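Local coordinates for uncharacterized protein (Bacteroides eggerthii DSM 20697, PDB 4ECO) that is of unknown function but carries leucine-rich repeats, a fold that commonly serves protein binding, at residues S446-E451 with T470-N475. Numbering follows the deposited sequence.
Sequences SKFPKE and TEIPKN
F448 and I472 make the apolar half of this contact. Methyl CG2 of I472 sits over one face of the F448 ring, offset toward the rim. It is a CH-pi contact, with CG2 4.1 Å from the F448 ring centroid and 25° off the ring normal. The other methyl of I472 also reaches the ring, CD1 of I472 lying 3.7 Å from CD1 of F448. P449 lies on the opposite face of the same ring through its CD, so the ring is held between I472 and its own neighbour in sequence. F448 has CG anti to the backbone N (chi1 -172°), which sets the ring beside I472 CG2.

The polar half is a single hydrogen bond. NZ of K450 donates to the backbone O of N475 at 3.1 Å. The donor stands well above the carbonyl plane, 54° out of it. The K450 chain is extended throughout and runs alongside N475. NZ has further partners: a salt bridge to D479 and a hydrogen bond to the backbone O of K478. An alanine in place of K450 would probably leave D479 without this positive partner and the N475 carbonyl without this donor.

Around this shell, F448 also packs on L464 and L477, while OD1 of N475 is hydrogen-bonded to K478 NZ and its ND2 to E480. P449 centres an inverse gamma turn, closed by the hydrogen bond from N of K450 to O of F448 at 2.8 Å. T470 pairs with T501 and I472 with K502 through backbone hydrogen bonds. The similar sequences SKFPKE and TEIPKN follow the parallel strands 435-439 and 461-463. Such stacking of equivalent loops from successive turns is characteristic of a leucine-rich repeat solenoid.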
loop_
_atom_site.group_PDB
_atom_site.type_symbol
_atom_site.label_atom_id
_atom_site.label_comp_id
_atom_site.label_asym_id
_atom_site.label_seq_id
_atom_site.Cartn_x
_atom_site.Cartn_y
_atom_site.Cartn_z
ATOM N N SER A 446 -16.666 13.528 17.483
ATOM C CA SER A 446 -17.502 13.670 18.709
ATOM C C SER A 446 -19.002 13.455 18.445
ATOM O O SER A 446 -19.780 13.307 19.392
ATOM C CB SER A 446 -17.316 15.045 19.339
ATOM O OG SER A 446 -17.348 16.066 18.359
ATOM N N LYS A 447 -19.392 13.471 17.163
ATOM C CA LYS A 447 -20.743 13.288 16.652
ATOM C C LYS A 447 -20.718 12.145 15.692
ATOM O O LYS A 447 -19.839 12.105 14.835
ATOM C CB LYS A 447 -21.254 14.585 15.977
ATOM C CG LYS A 447 -21.414 15.780 16.911
ATOM C CD LYS A 447 -22.469 15.554 18.001
ATOM C CE LYS A 447 -22.551 16.739 18.919
ATOM N NZ LYS A 447 -23.604 16.553 19.941
ATOM N N PHE A 448 -21.651 11.195 15.827
ATOM C CA PHE A 448 -21.697 10.007 14.968
ATOM C C PHE A 448 -21.883 10.395 13.501
ATOM O O PHE A 448 -22.771 11.192 13.202
ATOM C CB PHE A 448 -22.800 9.051 15.408
ATOM C CG PHE A 448 -22.776 7.719 14.687
ATOM C CD1 PHE A 448 -21.913 6.708 15.085
ATOM C CD2 PHE A 448 -23.631 7.470 13.624
ATOM C CE1 PHE A 448 -21.897 5.484 14.423
ATOM C CE2 PHE A 448 -23.604 6.251 12.957
ATOM C CZ PHE A 448 -22.739 5.269 13.358
ATOM N N PRO A 449 -21.068 9.832 12.578
ATOM C CA PRO A 449 -21.199 10.209 11.147
ATOM C C PRO A 449 -22.424 9.560 10.452
ATOM O O PRO A 449 -22.291 8.705 9.571
ATOM C CB PRO A 449 -19.871 9.734 10.533
ATOM C CG PRO A 449 -19.426 8.600 11.420
ATOM C CD PRO A 449 -19.966 8.868 12.802
ATOM N N LYS A 450 -23.627 10.038 10.823
ATOM C CA LYS A 450 -24.939 9.580 10.349
ATOM C C LYS A 450 -25.065 9.689 8.830
ATOM O O LYS A 450 -25.685 8.825 8.207
ATOM C CB LYS A 450 -26.072 10.397 11.028
ATOM C CG LYS A 450 -27.488 10.000 10.582
ATOM C CD LYS A 450 -28.631 10.704 11.328
ATOM C CE LYS A 450 -29.967 10.393 10.694
ATOM N NZ LYS A 450 -31.111 10.758 11.566
ATOM N N GLU A 451 -24.485 10.746 8.242
ATOM C CA GLU A 451 -24.552 11.026 6.811
ATOM C C GLU A 451 -23.943 9.881 5.958
ATOM O O GLU A 451 -24.230 9.802 4.773
ATOM C CB GLU A 451 -23.875 12.360 6.486
ATOM C CG GLU A 451 -24.523 13.568 7.150
ATOM C CD GLU A 451 -24.079 13.961 8.551
ATOM O OE1 GLU A 451 -23.258 13.243 9.174
ATOM O OE2 GLU A 451 -24.549 15.026 9.015
ATOM N N THR A 470 -19.307 10.264 22.981
ATOM C CA THR A 470 -19.796 10.175 24.365
ATOM C C THR A 470 -21.128 9.430 24.381
ATOM O O THR A 470 -21.488 8.835 25.406
ATOM C CB THR A 470 -19.905 11.550 25.011
ATOM O OG1 THR A 470 -20.544 12.453 24.104
ATOM C CG2 THR A 470 -18.556 12.101 25.405
ATOM N N GLU A 471 -21.849 9.448 23.239
ATOM C CA GLU A 471 -23.097 8.709 23.064
ATOM C C GLU A 471 -23.519 8.678 21.583
ATOM O O GLU A 471 -23.222 9.613 20.828
ATOM C CB GLU A 471 -24.248 9.240 23.943
ATOM C CG GLU A 471 -24.671 10.674 23.694
ATOM C CD GLU A 471 -25.744 11.146 24.646
ATOM O OE1 GLU A 471 -26.815 10.495 24.719
ATOM O OE2 GLU A 471 -25.509 12.183 25.308
ATOM N N ILE A 472 -24.170 7.554 21.181
ATOM C CA ILE A 472 -24.748 7.319 19.856
ATOM C C ILE A 472 -26.263 7.407 20.105
ATOM O O ILE A 472 -26.894 6.402 20.473
ATOM C CB ILE A 472 -24.295 6.004 19.132
ATOM C CG1 ILE A 472 -22.826 5.563 19.415
ATOM C CG2 ILE A 472 -24.642 6.042 17.652
ATOM C CD1 ILE A 472 -21.717 6.298 18.772
ATOM N N PRO A 473 -26.834 8.637 20.029
ATOM C CA PRO A 473 -28.249 8.820 20.384
ATOM C C PRO A 473 -29.252 8.226 19.388
ATOM O O PRO A 473 -28.895 7.697 18.329
ATOM C CB PRO A 473 -28.394 10.336 20.429
ATOM C CG PRO A 473 -27.365 10.838 19.495
ATOM C CD PRO A 473 -26.208 9.923 19.663
ATOM N N LYS A 474 -30.532 8.343 19.785
ATOM C CA LYS A 474 -31.774 7.878 19.185
ATOM C C LYS A 474 -31.662 7.730 17.659
ATOM O O LYS A 474 -31.672 6.593 17.212
ATOM C CB LYS A 474 -32.956 8.813 19.570
ATOM C CG LYS A 474 -34.323 8.324 19.111
ATOM C CD LYS A 474 -35.497 8.765 19.999
ATOM C CE LYS A 474 -36.127 10.070 19.593
ATOM N NZ LYS A 474 -37.563 10.134 19.985
ATOM N N ASN A 475 -31.563 8.807 16.869
ATOM C CA ASN A 475 -31.551 8.575 15.431
ATOM C C ASN A 475 -30.169 8.852 14.834
ATOM O O ASN A 475 -29.901 9.941 14.315
ATOM C CB ASN A 475 -32.631 9.405 14.767
ATOM C CG ASN A 475 -34.014 8.929 15.102
ATOM O OD1 ASN A 475 -34.389 7.790 14.821
ATOM N ND2 ASN A 475 -34.800 9.800 15.701
#